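Local atomic coordinates of lovastatin nonaketide synthase, polyketide synthase component (Aspergillus terreus, PDB entry 7CPX), a protein that builds the nonaketide dihydromonacolin L from malonyl-CoA, S-adenosyl-L-methionine and NADPH, working with the partner protein LovC on the route to lovastatin. Residues Leu966-Leu971 and Leu1007-Thr1012; Gly997-Ala1002 and Leu1020-Met1025; Ser1026-Val1031 and Ser1077-Leu1082; Leu1042-Asp1047 and Ile1060-Asp1065. The protein carries 2 engineered substitutions. All blocks are in the same frame, centred on the assembly; numbering follows the deposited sequence.

Contact 1 of 4, residues Leu966-Leu971 and Leu1007-Thr1012; sequences LSFQWL and LMIAGT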
loop_
_atom_site.group_PDB
_atom_site.type_symbol
_atom_site.label_atom_id
_atom_site.label_comp_id
_atom_site.label_asym_id
_atom_site.label_seq_id
_atom_site.Cartn_x
_atom_site.Cartn_y
_atom_site.Cartn_z
ATOM N N LEU A 966 10.933 2.834 -0.554
ATOM C CA LEU A 966 11.084 1.560 -1.240
ATOM C C LEU A 966 9.765 0.982 -1.731
ATOM O O LEU A 966 9.775 0.145 -2.639
ATOM C CB LEU A 966 11.762 0.536 -0.322
ATOM C CG LEU A 966 13.274 0.679 -0.124
ATOM C CD1 LEU A 966 14.007 0.514 -1.444
ATOM C CD2 LEU A 966 13.625 2.012 0.519
ATOM N N SER A 967 8.640 1.402 -1.158
ATOM C CA SER A 967 7.329 0.931 -1.577
ATOM C C SER A 967 6.371 2.110 -1.629
ATOM O O SER A 967 6.334 2.930 -0.709
ATOM C CB SER A 967 6.789 -0.142 -0.627
ATOM O OG SER A 967 5.495 -0.562 -1.020
ATOM N N PHE A 968 5.592 2.181 -2.705
ATOM C CA PHE A 968 4.700 3.297 -2.963
ATOM C C PHE A 968 3.356 2.753 -3.412
ATOM O O PHE A 968 3.276 1.670 -3.993
ATOM C CB PHE A 968 5.261 4.223 -4.050
ATOM C CG PHE A 968 6.642 4.740 -3.762
ATOM C CD1 PHE A 968 7.742 3.913 -3.875
ATOM C CD2 PHE A 968 6.838 6.060 -3.402
ATOM C CE1 PHE A 968 9.012 4.385 -3.616
ATOM C CE2 PHE A 968 8.106 6.540 -3.145
ATOM C CZ PHE A 968 9.196 5.701 -3.255
ATOM N N GLN A 969 2.301 3.523 -3.157
ATOM C CA GLN A 969 0.970 3.160 -3.638
ATOM C C GLN A 969 0.210 4.454 -3.911
ATOM O O GLN A 969 -0.322 5.072 -2.985
ATOM C CB GLN A 969 0.235 2.280 -2.639
ATOM C CG GLN A 969 -1.053 1.697 -3.183
ATOM C CD GLN A 969 -1.648 0.646 -2.271
ATOM O OE1 GLN A 969 -1.313 0.572 -1.090
ATOM N NE2 GLN A 969 -2.535 -0.177 -2.818
ATOM N N TRP A 970 0.168 4.855 -5.176
ATOM C CA TRP A 970 -0.602 6.021 -5.575
ATOM C C TRP A 970 -2.067 5.642 -5.719
ATOM O O TRP A 970 -2.410 4.720 -6.466
ATOM C CB TRP A 970 -0.075 6.592 -6.889
ATOM C CG TRP A 970 1.298 7.152 -6.786
ATOM C CD1 TRP A 970 1.639 8.451 -6.569
ATOM C CD2 TRP A 970 2.523 6.429 -6.899
ATOM N NE1 TRP A 970 3.003 8.583 -6.538
ATOM C CE2 TRP A 970 3.571 7.354 -6.738
ATOM C CE3 TRP A 970 2.837 5.087 -7.119
ATOM C CZ2 TRP A 970 4.908 6.979 -6.791
ATOM C CZ3 TRP A 970 4.161 4.719 -7.170
ATOM C CH2 TRP A 970 5.181 5.660 -7.007
ATOM N N LEU A 971 -2.929 6.362 -5.011
ATOM C CA LEU A 971 -4.356 6.087 -4.971
ATOM C C LEU A 971 -5.095 7.170 -5.740
ATOM O O LEU A 971 -4.846 8.362 -5.530
ATOM C CB LEU A 971 -4.853 6.030 -3.528
ATOM C CG LEU A 971 -4.004 5.178 -2.585
ATOM C CD1 LEU A 971 -4.421 5.395 -1.147
ATOM C CD2 LEU A 971 -4.113 3.714 -2.955
ATOM N N LEU A 1007 9.085 7.929 -12.234
ATOM C CA LEU A 1007 9.621 9.275 -12.054
ATOM C C LEU A 1007 9.534 9.705 -10.597
ATOM O O LEU A 1007 10.496 10.236 -10.032
ATOM C CB LEU A 1007 8.864 10.272 -12.931
ATOM C CG LEU A 1007 9.052 10.247 -14.447
ATOM C CD1 LEU A 1007 8.632 11.590 -15.021
ATOM C CD2 LEU A 1007 10.480 9.923 -14.832
ATOM N N MET A 1008 8.370 9.502 -9.979
ATOM C CA MET A 1008 8.189 9.918 -8.593
ATOM C C MET A 1008 9.090 9.128 -7.656
ATOM O O MET A 1008 9.612 9.685 -6.685
ATOM C CB MET A 1008 6.726 9.766 -8.182
ATOM C CG MET A 1008 5.777 10.661 -8.964
ATOM S SD MET A 1008 4.115 10.718 -8.268
ATOM C CE MET A 1008 4.399 11.687 -6.789
ATOM N N ILE A 1009 9.282 7.837 -7.926
ATOM C CA ILE A 1009 10.178 7.031 -7.107
ATOM C C ILE A 1009 11.608 7.535 -7.231
ATOM O O ILE A 1009 12.321 7.672 -6.230
ATOM C CB ILE A 1009 10.067 5.549 -7.503
ATOM C CG1 ILE A 1009 8.669 5.030 -7.181
ATOM C CG2 ILE A 1009 11.117 4.730 -6.778
ATOM C CD1 ILE A 1009 8.344 3.704 -7.807
ATOM N N ALA A 1010 12.049 7.819 -8.456
ATOM C CA ALA A 1010 13.398 8.339 -8.646
ATOM C C ALA A 1010 13.569 9.672 -7.936
ATOM O O ALA A 1010 14.603 9.923 -7.305
ATOM C CB ALA A 1010 13.699 8.478 -10.138
ATOM N N GLY A 1011 12.562 10.542 -8.023
ATOM C CA GLY A 1011 12.618 11.795 -7.291
ATOM C C GLY A 1011 12.690 11.579 -5.792
ATOM O O GLY A 1011 13.379 12.314 -5.080
ATOM N N THR A 1012 11.980 10.566 -5.294
ATOM C CA THR A 1012 12.047 10.240 -3.875
ATOM C C THR A 1012 13.465 9.874 -3.461
ATOM O O THR A 1012 13.887 10.186 -2.343
ATOM C CB THR A 1012 11.089 9.092 -3.555
ATOM O OG1 THR A 1012 9.756 9.458 -3.936
ATOM C CG2 THR A 1012 11.118 8.767 -2.072
#

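Contact 2 of 4, residues Gly997-Ala1002 and Leu1020-Met1025; sequences GYIVMA and LEILDM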
loop_
_atom_site.group_PDB
_atom_site.type_symbol
_atom_site.label_atom_id
_atom_site.label_comp_id
_atom_site.label_asym_id
_atom_site.label_seq_id
_atom_site.Cartn_x
_atom_site.Cartn_y
_atom_site.Cartn_z
ATOM N N GLY A 997 -2.570 4.201 -20.859
ATOM C CA GLY A 997 -2.787 4.869 -19.588
ATOM C C GLY A 997 -2.062 4.178 -18.451
ATOM O O GLY A 997 -1.399 4.825 -17.638
ATOM N N TYR A 998 -2.165 2.848 -18.387
ATOM C CA TYR A 998 -1.439 2.101 -17.364
ATOM C C TYR A 998 0.063 2.285 -17.525
ATOM O O TYR A 998 0.794 2.421 -16.537
ATOM C CB TYR A 998 -1.793 0.614 -17.438
ATOM C CG TYR A 998 -3.264 0.304 -17.287
ATOM C CD1 TYR A 998 -4.000 0.804 -16.225
ATOM C CD2 TYR A 998 -3.917 -0.493 -18.213
ATOM C CE1 TYR A 998 -5.343 0.516 -16.090
ATOM C CE2 TYR A 998 -5.255 -0.783 -18.088
ATOM C CZ TYR A 998 -5.965 -0.278 -17.027
ATOM O OH TYR A 998 -7.304 -0.572 -16.906
ATOM N N ILE A 999 0.544 2.279 -18.768
ATOM C CA ILE A 999 1.974 2.436 -19.012
ATOM C C ILE A 999 2.449 3.808 -18.549
ATOM O O ILE A 999 3.502 3.933 -17.911
ATOM C CB ILE A 999 2.280 2.198 -20.499
ATOM C CG1 ILE A 999 2.173 0.707 -20.807
ATOM C CG2 ILE A 999 3.660 2.715 -20.845
ATOM C CD1 ILE A 999 1.995 0.396 -22.259
ATOM N N VAL A 1000 1.692 4.855 -18.869
ATOM C CA VAL A 1000 2.067 6.197 -18.443
ATOM C C VAL A 1000 2.003 6.307 -16.928
ATOM O O VAL A 1000 2.824 6.989 -16.307
ATOM C CB VAL A 1000 1.171 7.245 -19.125
ATOM C CG1 VAL A 1000 1.531 8.636 -18.645
ATOM C CG2 VAL A 1000 1.316 7.158 -20.630
ATOM N N MET A 1001 1.025 5.646 -16.306
ATOM C CA MET A 1001 0.961 5.630 -14.850
ATOM C C MET A 1001 2.214 4.999 -14.266
ATOM O O MET A 1001 2.802 5.518 -13.312
ATOM C CB MET A 1001 -0.280 4.870 -14.389
ATOM C CG MET A 1001 -1.584 5.586 -14.658
ATOM S SD MET A 1001 -3.031 4.562 -14.326
ATOM C CE MET A 1001 -2.837 4.222 -12.577
ATOM N N ALA A 1002 2.642 3.874 -14.837
ATOM C CA ALA A 1002 3.841 3.206 -14.344
ATOM C C ALA A 1002 5.069 4.085 -14.524
ATOM O O ALA A 1002 5.927 4.159 -13.637
ATOM C CB ALA A 1002 4.029 1.870 -15.059
ATOM N N LEU A 1020 13.920 4.496 -18.945
ATOM C CA LEU A 1020 12.786 3.943 -18.201
ATOM C C LEU A 1020 12.174 2.807 -19.018
ATOM O O LEU A 1020 11.353 3.043 -19.905
ATOM C CB LEU A 1020 11.771 5.042 -17.911
ATOM C CG LEU A 1020 10.733 4.812 -16.814
ATOM C CD1 LEU A 1020 9.893 6.063 -16.647
ATOM C CD2 LEU A 1020 9.851 3.621 -17.127
ATOM N N GLU A 1021 12.582 1.576 -18.724
ATOM C CA GLU A 1021 12.001 0.402 -19.352
ATOM C C GLU A 1021 10.837 -0.110 -18.517
ATOM O O GLU A 1021 10.829 0.006 -17.291
ATOM C CB GLU A 1021 13.036 -0.715 -19.502
ATOM C CG GLU A 1021 14.377 -0.288 -20.076
ATOM C CD GLU A 1021 15.448 -1.344 -19.889
ATOM O OE1 GLU A 1021 15.099 -2.487 -19.528
ATOM O OE2 GLU A 1021 16.639 -1.032 -20.098
ATOM N N ILE A 1022 9.855 -0.689 -19.197
ATOM C CA ILE A 1022 8.765 -1.421 -18.569
ATOM C C ILE A 1022 8.799 -2.836 -19.122
ATOM O O ILE A 1022 8.595 -3.040 -20.321
ATOM C CB ILE A 1022 7.404 -0.761 -18.826
ATOM C CG1 ILE A 1022 7.253 0.482 -17.954
ATOM C CG2 ILE A 1022 6.288 -1.745 -18.545
ATOM C CD1 ILE A 1022 6.040 1.310 -18.276
ATOM N N LEU A 1023 9.031 -3.805 -18.245
ATOM C CA LEU A 1023 9.298 -5.182 -18.627
ATOM C C LEU A 1023 8.138 -6.086 -18.234
ATOM O O LEU A 1023 7.521 -5.904 -17.178
ATOM C CB LEU A 1023 10.584 -5.685 -17.966
ATOM C CG LEU A 1023 11.839 -4.843 -18.202
ATOM C CD1 LEU A 1023 12.980 -5.328 -17.324
ATOM C CD2 LEU A 1023 12.239 -4.888 -19.663
ATOM N N ASP A 1024 7.847 -7.056 -19.101
ATOM C CA ASP A 1024 6.863 -8.101 -18.818
ATOM C C ASP A 1024 5.551 -7.507 -18.322
ATOM O O ASP A 1024 4.882 -8.074 -17.456
ATOM C CB ASP A 1024 7.416 -9.108 -17.806
ATOM C CG ASP A 1024 6.570 -10.363 -17.707
ATOM O OD1 ASP A 1024 5.566 -10.465 -18.443
ATOM O OD2 ASP A 1024 6.908 -11.248 -16.893
ATOM N N MET A 1025 5.173 -6.357 -18.868
ATOM C CA MET A 1025 3.936 -5.719 -18.450
ATOM C C MET A 1025 2.737 -6.483 -18.989
ATOM O O MET A 1025 2.741 -6.961 -20.127
ATOM C CB MET A 1025 3.886 -4.272 -18.925
ATOM C CG MET A 1025 2.572 -3.585 -18.608
ATOM S SD MET A 1025 2.675 -1.794 -18.706
ATOM C CE MET A 1025 1.033 -1.334 -18.163
#

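Contact 3 of 4, residues Ser1026-Val1031 and Ser1077-Leu1082; sequences SIDKAV and SAKGQL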
loop_
_atom_site.group_PDB
_atom_site.type_symbol
_atom_site.label_atom_id
_atom_site.label_comp_id
_atom_site.label_asym_id
_atom_site.label_seq_id
_atom_site.Cartn_x
_atom_site.Cartn_y
_atom_site.Cartn_z
ATOM N N SER A 1026 1.702 -6.592 -18.162
ATOM C CA SER A 1026 0.484 -7.301 -18.519
ATOM C C SER A 1026 -0.716 -6.472 -18.100
ATOM O O SER A 1026 -0.786 -6.013 -16.957
ATOM C CB SER A 1026 0.432 -8.678 -17.852
ATOM O OG SER A 1026 -0.773 -9.351 -18.168
ATOM N N ILE A 1027 -1.651 -6.283 -19.022
ATOM C CA ILE A 1027 -2.926 -5.633 -18.741
ATOM C C ILE A 1027 -3.945 -6.740 -18.513
ATOM O O ILE A 1027 -4.384 -7.400 -19.461
ATOM C CB ILE A 1027 -3.351 -4.700 -19.880
ATOM C CG1 ILE A 1027 -2.450 -3.463 -19.931
ATOM C CG2 ILE A 1027 -4.797 -4.283 -19.705
ATOM C CD1 ILE A 1027 -1.070 -3.726 -20.478
ATOM N N ASP A 1028 -4.328 -6.945 -17.255
ATOM C CA ASP A 1028 -5.168 -8.078 -16.890
ATOM C C ASP A 1028 -6.654 -7.787 -17.055
ATOM O O ASP A 1028 -7.403 -8.650 -17.527
ATOM C CB ASP A 1028 -4.883 -8.493 -15.445
ATOM C CG ASP A 1028 -3.440 -8.905 -15.234
ATOM O OD1 ASP A 1028 -2.553 -8.028 -15.301
ATOM O OD2 ASP A 1028 -3.191 -10.107 -15.000
ATOM N N LYS A 1029 -7.099 -6.590 -16.678
ATOM C CA LYS A 1029 -8.516 -6.241 -16.726
ATOM C C LYS A 1029 -8.645 -4.801 -17.194
ATOM O O LYS A 1029 -8.219 -3.877 -16.495
ATOM C CB LYS A 1029 -9.178 -6.428 -15.362
ATOM C CG LYS A 1029 -10.661 -6.103 -15.353
ATOM C CD LYS A 1029 -11.309 -6.505 -14.041
ATOM C CE LYS A 1029 -12.815 -6.302 -14.082
ATOM N NZ LYS A 1029 -13.490 -6.822 -12.860
ATOM N N ALA A 1030 -9.230 -4.612 -18.372
ATOM C CA ALA A 1030 -9.492 -3.268 -18.864
ATOM C C ALA A 1030 -10.510 -2.576 -17.968
ATOM O O ALA A 1030 -11.534 -3.160 -17.603
ATOM C CB ALA A 1030 -10.000 -3.322 -20.303
ATOM N N VAL A 1031 -10.224 -1.327 -17.616
ATOM C CA VAL A 1031 -11.114 -0.543 -16.767
ATOM C C VAL A 1031 -12.216 0.037 -17.646
ATOM O O VAL A 1031 -11.964 0.911 -18.478
ATOM C CB VAL A 1031 -10.353 0.560 -16.025
ATOM C CG1 VAL A 1031 -11.296 1.675 -15.621
ATOM C CG2 VAL A 1031 -9.672 -0.009 -14.800
ATOM N N SER A 1077 -5.728 -4.423 -12.701
ATOM C CA SER A 1077 -5.905 -3.900 -14.047
ATOM C C SER A 1077 -4.677 -4.147 -14.910
ATOM O O SER A 1077 -4.805 -4.502 -16.087
ATOM C CB SER A 1077 -6.202 -2.401 -13.993
ATOM O OG SER A 1077 -7.407 -2.095 -14.668
ATOM N N ALA A 1078 -3.490 -3.968 -14.341
ATOM C CA ALA A 1078 -2.254 -4.178 -15.078
ATOM C C ALA A 1078 -1.140 -4.499 -14.095
ATOM O O ALA A 1078 -1.253 -4.238 -12.897
ATOM C CB ALA A 1078 -1.890 -2.953 -15.920
ATOM N N LYS A 1079 -0.053 -5.053 -14.623
ATOM C CA LYS A 1079 1.113 -5.358 -13.808
ATOM C C LYS A 1079 2.342 -5.380 -14.702
ATOM O O LYS A 1079 2.238 -5.469 -15.927
ATOM C CB LYS A 1079 0.960 -6.695 -13.078
ATOM C CG LYS A 1079 0.795 -7.889 -14.002
ATOM C CD LYS A 1079 0.812 -9.192 -13.230
ATOM C CE LYS A 1079 0.635 -10.381 -14.154
ATOM N NZ LYS A 1079 0.691 -11.677 -13.424
ATOM N N GLY A 1080 3.507 -5.300 -14.069
ATOM C CA GLY A 1080 4.756 -5.362 -14.805
ATOM C C GLY A 1080 5.925 -4.985 -13.917
ATOM O O GLY A 1080 5.800 -4.936 -12.693
ATOM N N GLN A 1081 7.057 -4.705 -14.558
ATOM C CA GLN A 1081 8.258 -4.260 -13.872
ATOM C C GLN A 1081 8.752 -2.986 -14.536
ATOM O O GLN A 1081 8.434 -2.707 -15.690
ATOM C CB GLN A 1081 9.364 -5.324 -13.910
ATOM C CG GLN A 1081 8.867 -6.754 -13.784
ATOM C CD GLN A 1081 8.221 -7.033 -12.445
ATOM O OE1 GLN A 1081 8.578 -6.430 -11.435
ATOM N NE2 GLN A 1081 7.262 -7.950 -12.431
ATOM N N LEU A 1082 9.536 -2.214 -13.795
ATOM C CA LEU A 1082 10.168 -1.006 -14.300
ATOM C C LEU A 1082 11.665 -1.101 -14.055
ATOM O O LEU A 1082 12.096 -1.384 -12.935
ATOM C CB LEU A 1082 9.605 0.241 -13.619
ATOM C CG LEU A 1082 8.140 0.566 -13.900
ATOM C CD1 LEU A 1082 7.444 1.024 -12.636
ATOM C CD2 LEU A 1082 8.042 1.638 -14.963
#

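Contact 4 of 4, residues Leu1042-Asp1047 and Ile1060-Asp1065; sequences LNLTAD and ISFKID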
loop_
_atom_site.group_PDB
_atom_site.type_symbol
_atom_site.label_atom_id
_atom_site.label_comp_id
_atom_site.label_asym_id
_atom_site.label_seq_id
_atom_site.Cartn_x
_atom_site.Cartn_y
_atom_site.Cartn_z
ATOM N N LEU A 1042 -8.166 3.438 -9.091
ATOM C CA LEU A 1042 -6.894 2.944 -9.595
ATOM C C LEU A 1042 -5.850 3.123 -8.505
ATOM O O LEU A 1042 -5.604 4.247 -8.050
ATOM C CB LEU A 1042 -6.473 3.683 -10.866
ATOM C CG LEU A 1042 -7.380 3.520 -12.085
ATOM C CD1 LEU A 1042 -6.805 4.273 -13.266
ATOM C CD2 LEU A 1042 -7.561 2.057 -12.434
ATOM N N ASN A 1043 -5.238 2.020 -8.091
ATOM C CA ASN A 1043 -4.189 2.026 -7.083
ATOM C C ASN A 1043 -2.938 1.444 -7.719
ATOM O O ASN A 1043 -2.865 0.237 -7.967
ATOM C CB ASN A 1043 -4.609 1.228 -5.850
ATOM C CG ASN A 1043 -5.983 1.622 -5.345
ATOM O OD1 ASN A 1043 -6.803 0.769 -5.013
ATOM N ND2 ASN A 1043 -6.243 2.923 -5.294
ATOM N N LEU A 1044 -1.967 2.301 -8.009
ATOM C CA LEU A 1044 -0.700 1.860 -8.582
ATOM C C LEU A 1044 0.269 1.610 -7.438
ATOM O O LEU A 1044 0.768 2.549 -6.816
ATOM C CB LEU A 1044 -0.154 2.889 -9.563
ATOM C CG LEU A 1044 1.297 2.664 -9.997
ATOM C CD1 LEU A 1044 1.552 1.206 -10.322
ATOM C CD2 LEU A 1044 1.637 3.525 -11.193
ATOM N N THR A 1045 0.524 0.337 -7.155
ATOM C CA THR A 1045 1.485 -0.061 -6.139
ATOM C C THR A 1045 2.803 -0.394 -6.825
ATOM O O THR A 1045 2.865 -1.322 -7.636
ATOM C CB THR A 1045 0.972 -1.263 -5.348
ATOM O OG1 THR A 1045 -0.312 -0.960 -4.788
ATOM C CG2 THR A 1045 1.940 -1.622 -4.235
ATOM N N ALA A 1046 3.846 0.361 -6.499
ATOM C CA ALA A 1046 5.163 0.203 -7.101
ATOM C C ALA A 1046 6.175 -0.036 -5.993
ATOM O O ALA A 1046 6.346 0.808 -5.110
ATOM C CB ALA A 1046 5.543 1.434 -7.922
ATOM N N ASP A 1047 6.852 -1.175 -6.049
ATOM C CA ASP A 1047 7.789 -1.591 -5.017
ATOM C C ASP A 1047 9.140 -1.826 -5.669
ATOM O O ASP A 1047 9.277 -2.720 -6.509
ATOM C CB ASP A 1047 7.287 -2.855 -4.327
ATOM C CG ASP A 1047 5.781 -2.881 -4.212
ATOM O OD1 ASP A 1047 5.235 -2.196 -3.323
ATOM O OD2 ASP A 1047 5.138 -3.564 -5.036
ATOM N N ILE A 1060 11.592 -2.091 -10.200
ATOM C CA ILE A 1060 10.381 -1.768 -9.455
ATOM C C ILE A 1060 9.207 -2.575 -9.989
ATOM O O ILE A 1060 8.718 -2.317 -11.090
ATOM C CB ILE A 1060 10.068 -0.262 -9.542
ATOM C CG1 ILE A 1060 11.333 0.570 -9.324
ATOM C CG2 ILE A 1060 9.004 0.119 -8.529
ATOM C CD1 ILE A 1060 11.108 2.054 -9.475
ATOM N N SER A 1061 8.733 -3.542 -9.214
ATOM C CA SER A 1061 7.525 -4.254 -9.602
ATOM C C SER A 1061 6.311 -3.367 -9.366
ATOM O O SER A 1061 6.098 -2.863 -8.262
ATOM C CB SER A 1061 7.394 -5.553 -8.809
ATOM O OG SER A 1061 8.516 -6.392 -9.015
ATOM N N PHE A 1062 5.506 -3.176 -10.410
ATOM C CA PHE A 1062 4.373 -2.269 -10.341
ATOM C C PHE A 1062 3.100 -3.013 -10.708
ATOM O O PHE A 1062 3.110 -3.932 -11.531
ATOM C CB PHE A 1062 4.562 -1.052 -11.259
ATOM C CG PHE A 1062 4.369 -1.351 -12.719
ATOM C CD1 PHE A 1062 3.133 -1.186 -13.309
ATOM C CD2 PHE A 1062 5.425 -1.778 -13.502
ATOM C CE1 PHE A 1062 2.944 -1.452 -14.648
ATOM C CE2 PHE A 1062 5.245 -2.044 -14.845
ATOM C CZ PHE A 1062 4.002 -1.883 -15.419
ATOM N N LYS A 1063 2.004 -2.606 -10.071
ATOM C CA LYS A 1063 0.694 -3.217 -10.274
ATOM C C LYS A 1063 -0.355 -2.120 -10.185
ATOM O O LYS A 1063 -0.512 -1.495 -9.132
ATOM C CB LYS A 1063 0.421 -4.306 -9.237
ATOM C CG LYS A 1063 1.483 -5.385 -9.165
ATOM C CD LYS A 1063 1.169 -6.390 -8.071
ATOM C CE LYS A 1063 2.279 -7.413 -7.917
ATOM N NZ LYS A 1063 2.472 -8.212 -9.156
ATOM N N ILE A 1064 -1.060 -1.880 -11.286
ATOM C CA ILE A 1064 -2.199 -0.964 -11.298
ATOM C C ILE A 1064 -3.422 -1.823 -10.996
ATOM O O ILE A 1064 -3.964 -2.501 -11.868
ATOM C CB ILE A 1064 -2.331 -0.221 -12.626
ATOM C CG1 ILE A 1064 -1.176 0.760 -12.824
ATOM C CG2 ILE A 1064 -3.656 0.514 -12.683
ATOM C CD1 ILE A 1064 0.092 0.111 -13.292
ATOM N N ASP A 1065 -3.837 -1.820 -9.733
ATOM C CA ASP A 1065 -5.079 -2.467 -9.351
ATOM C C ASP A 1065 -6.254 -1.548 -9.651
ATOM O O ASP A 1065 -6.167 -0.327 -9.502
ATOM C CB ASP A 1065 -5.056 -2.819 -7.866
ATOM C CG ASP A 1065 -3.818 -3.599 -7.473
ATOM O OD1 ASP A 1065 -3.309 -4.370 -8.312
ATOM O OD2 ASP A 1065 -3.354 -3.441 -6.324
#

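Contact 1 of 4, residues Leu966-Leu971 and Leu1007-Thr1012
Chi1 angles of -55° and -66° set CG of Phe968 and of Trp970 beside the backbone N of its own residue; both rings meet the helix, and Ile1009, with CG1 anti to its own carbonyl carbon, reaches back between them. The setting is the hotdog fold of the dehydratase domain, in which an antiparallel sheet wraps round a long helix; strand 967-974 here lies against the last turns of helix 995-1012. The two short axes approach to 10.2 Å, a gap bridged by side chains. Ile1009 touches both rings. Its CG1 sits over one face of the Phe968 ring, a CH-pi contact 3.8 Å from the ring centroid and 18° off the normal, displaced toward the rim on the side of CD1 and CE1. CG1 of Ile1009 meets the Trp970 ring quite differently, at its edge and in its plane, 3.5 Å from Trp970 CH2. One methylene group therefore touches the face of one aromatic and the edge of the other. Met1008 slides past the indole in the opposite direction, and its CB packs on CZ2 of Trp970; the exact placement of its sulfur is doubtful. Behind the strand, Gln969 NE2 bonds to Tyr962 O of the second subunit, so that one side of strand 967-974 serves the helix and the other the dimer. At the helix end, Thr1012 and Phe968 come tip to tip. Thr1012 CG2 lies in the plane of the Phe968 ring at its edge, while Thr1012 OG1 bonds at 2.8 Å to Met1008 O, a carbonyl that takes the Thr1012 N-H from the opposite face of its plane.

Contact 2 of 4, residues Gly997-Ala1002 and Leu1020-Met1025
Tyr998 opens the contact with the root of its side chain: CB lies 3.5 Å from Met1025 CE, while the phenol leads away and its OH bonds to Ser1077. One residue on, Ile999 serves two partners through separate branches. Its CG1 meets the thioether of Met1025, whose CG is anti to the backbone N (chi1 176°) and whose chain stays extended beyond, carrying SD and CE across the isoleucine. The other branch, CG2, packs 3.8 Å from Ile1022 CD1. Ile1022 CD1 also lies 3.7 Å from Ile999 O and, one helical turn later, 3.8 Å from Ala1002 CB. Ile1022 and Met1025 can both face the helix because the chain turns a corner at Asp1024 between them. This is the early part of the central hotdog helix held in the curve of strand 1016-1027. Leu1173 and Phe1177 of helix 1170-1184 also pack on Ile999, whose side chain is about 8 Å from that of Asp1174, the predicted proton donor of the dehydratase. All five touching residues are buried, and side chain meets side chain through carbon and sulfur, so the fit is probably set mainly by shape and dispersion rather than directional polar bonds.

Contact 3 of 4, residues Ser1026-Val1031 and Ser1077-Leu1082
A classic beta bulge interrupts strand 1075-1087 of the hotdog fold: Ser1077 and Ala1078 both face Ile1064 on one neighbouring strand, while on the other side they meet the departing end of strand 1016-1027. Ser1026 and Lys1079 form an antiparallel hydrogen-bonded pair. Ser1026 N gives a fairly straight bond, 166° at the hydrogen, to Lys1079 O, and Lys1079 N returns one to Ser1026 O. Beyond this pair the regular ladder gives way to a grip on Ser1077. Its carbonyl O accepts from Lys1029 N at 3.2 Å, with a weak, bent bond from Asp1028 N beside it. Its hydroxyl donates from OG to Lys1029 O at 2.7 Å, nearly along the C=O axis. Backbone and side chain of one serine thus hold the chain as it leaves the strand. OG has further partners in Ser1066 OG and Tyr998 OH, which place this buried hydroxyl in a polar cluster. Lys1079 has CG between the backbone N and the carbonyl carbon (chi1 61°), and its extended chain crosses Asp1028 at about a right angle. Asp1028 OD1 lies 3.6 Å from Lys1079 CG, whereas OD2 and NZ stay 4.5 Å apart, too far for a salt bridge though the opposite charges may still attract weakly. On the other face, Ala1078 CB is 4.1 Å from Ile1027 CG1, and both residues pack against Tyr998 of helix 995-1012. Strand 1075-1087 thus runs between strands 1057-1067 and 1016-1027, and the latter is also bonded to strand 1196-1206, through the backbones of Ile1027 and Thr1199.

Contact 4 of 4, residues Leu1042-Asp1047 and Ile1060-Asp1065
Leu1044 and Ile1064 face each other as a non-hydrogen-bonded pair, crossing obliquely with CD1 of Leu1044 3.5 Å from CD1 of Ile1064. Leu1044 has CG anti to the backbone N (chi1 168°), and its CD1 also reaches Phe1062 CB at 3.9 Å. Further along this face Ala1046 CB packs on Ile1060 CG2. What holds these apolar groups in register is the ladder of an antiparallel beta hairpin. Asn1043 with Asp1065 and Thr1045 with Lys1063 each exchange two backbone bonds of 2.9 Å; Asp1047 N bonds straight to Ser1061 O, at 169°, and the return bond is weak. The opposite face carries the polar residues and turns to the dimer partner. Lys1063 NZ bonds to Val1048 O of the second subunit, and the Asp1047 carboxylate comes near that of Asp1047 of the second subunit. Asp1047 OD1 is meanwhile bonded to Ser967 OG, and Ser1061 OG lies close to Gln1081 OE1. Strands 967-974 and 1075-1087 flank the hairpin, while helix 995-1012 lies over its apolar face, with Ala1005 against Leu1044, Ile1009 against Ala1046 and Ile1060, and Ala1002 against Phe1062.

All four contacts lie in the N-terminal hotdog fold of the dehydratase domain. Contacts 1 and 2 share helix 995-1012 and have centres about 14 Å apart; their segments alternate along the chain, whereas contact 4 is nested in the loop closed by contact 3. Across the sheet the strands run 967-974, 1040-1052, 1057-1067, 1075-1087, 1016-1027, so that contact 4 adjoins contact 1 on one side and contact 3 on the other, with centres about 10 and 9 Å away. Contacts 1 and 4 reach the second subunit, while contacts 2 and 3 lie nearer the predicted catalytic residues. The same fold therefore spans from the dimer interface toward the predicted active site.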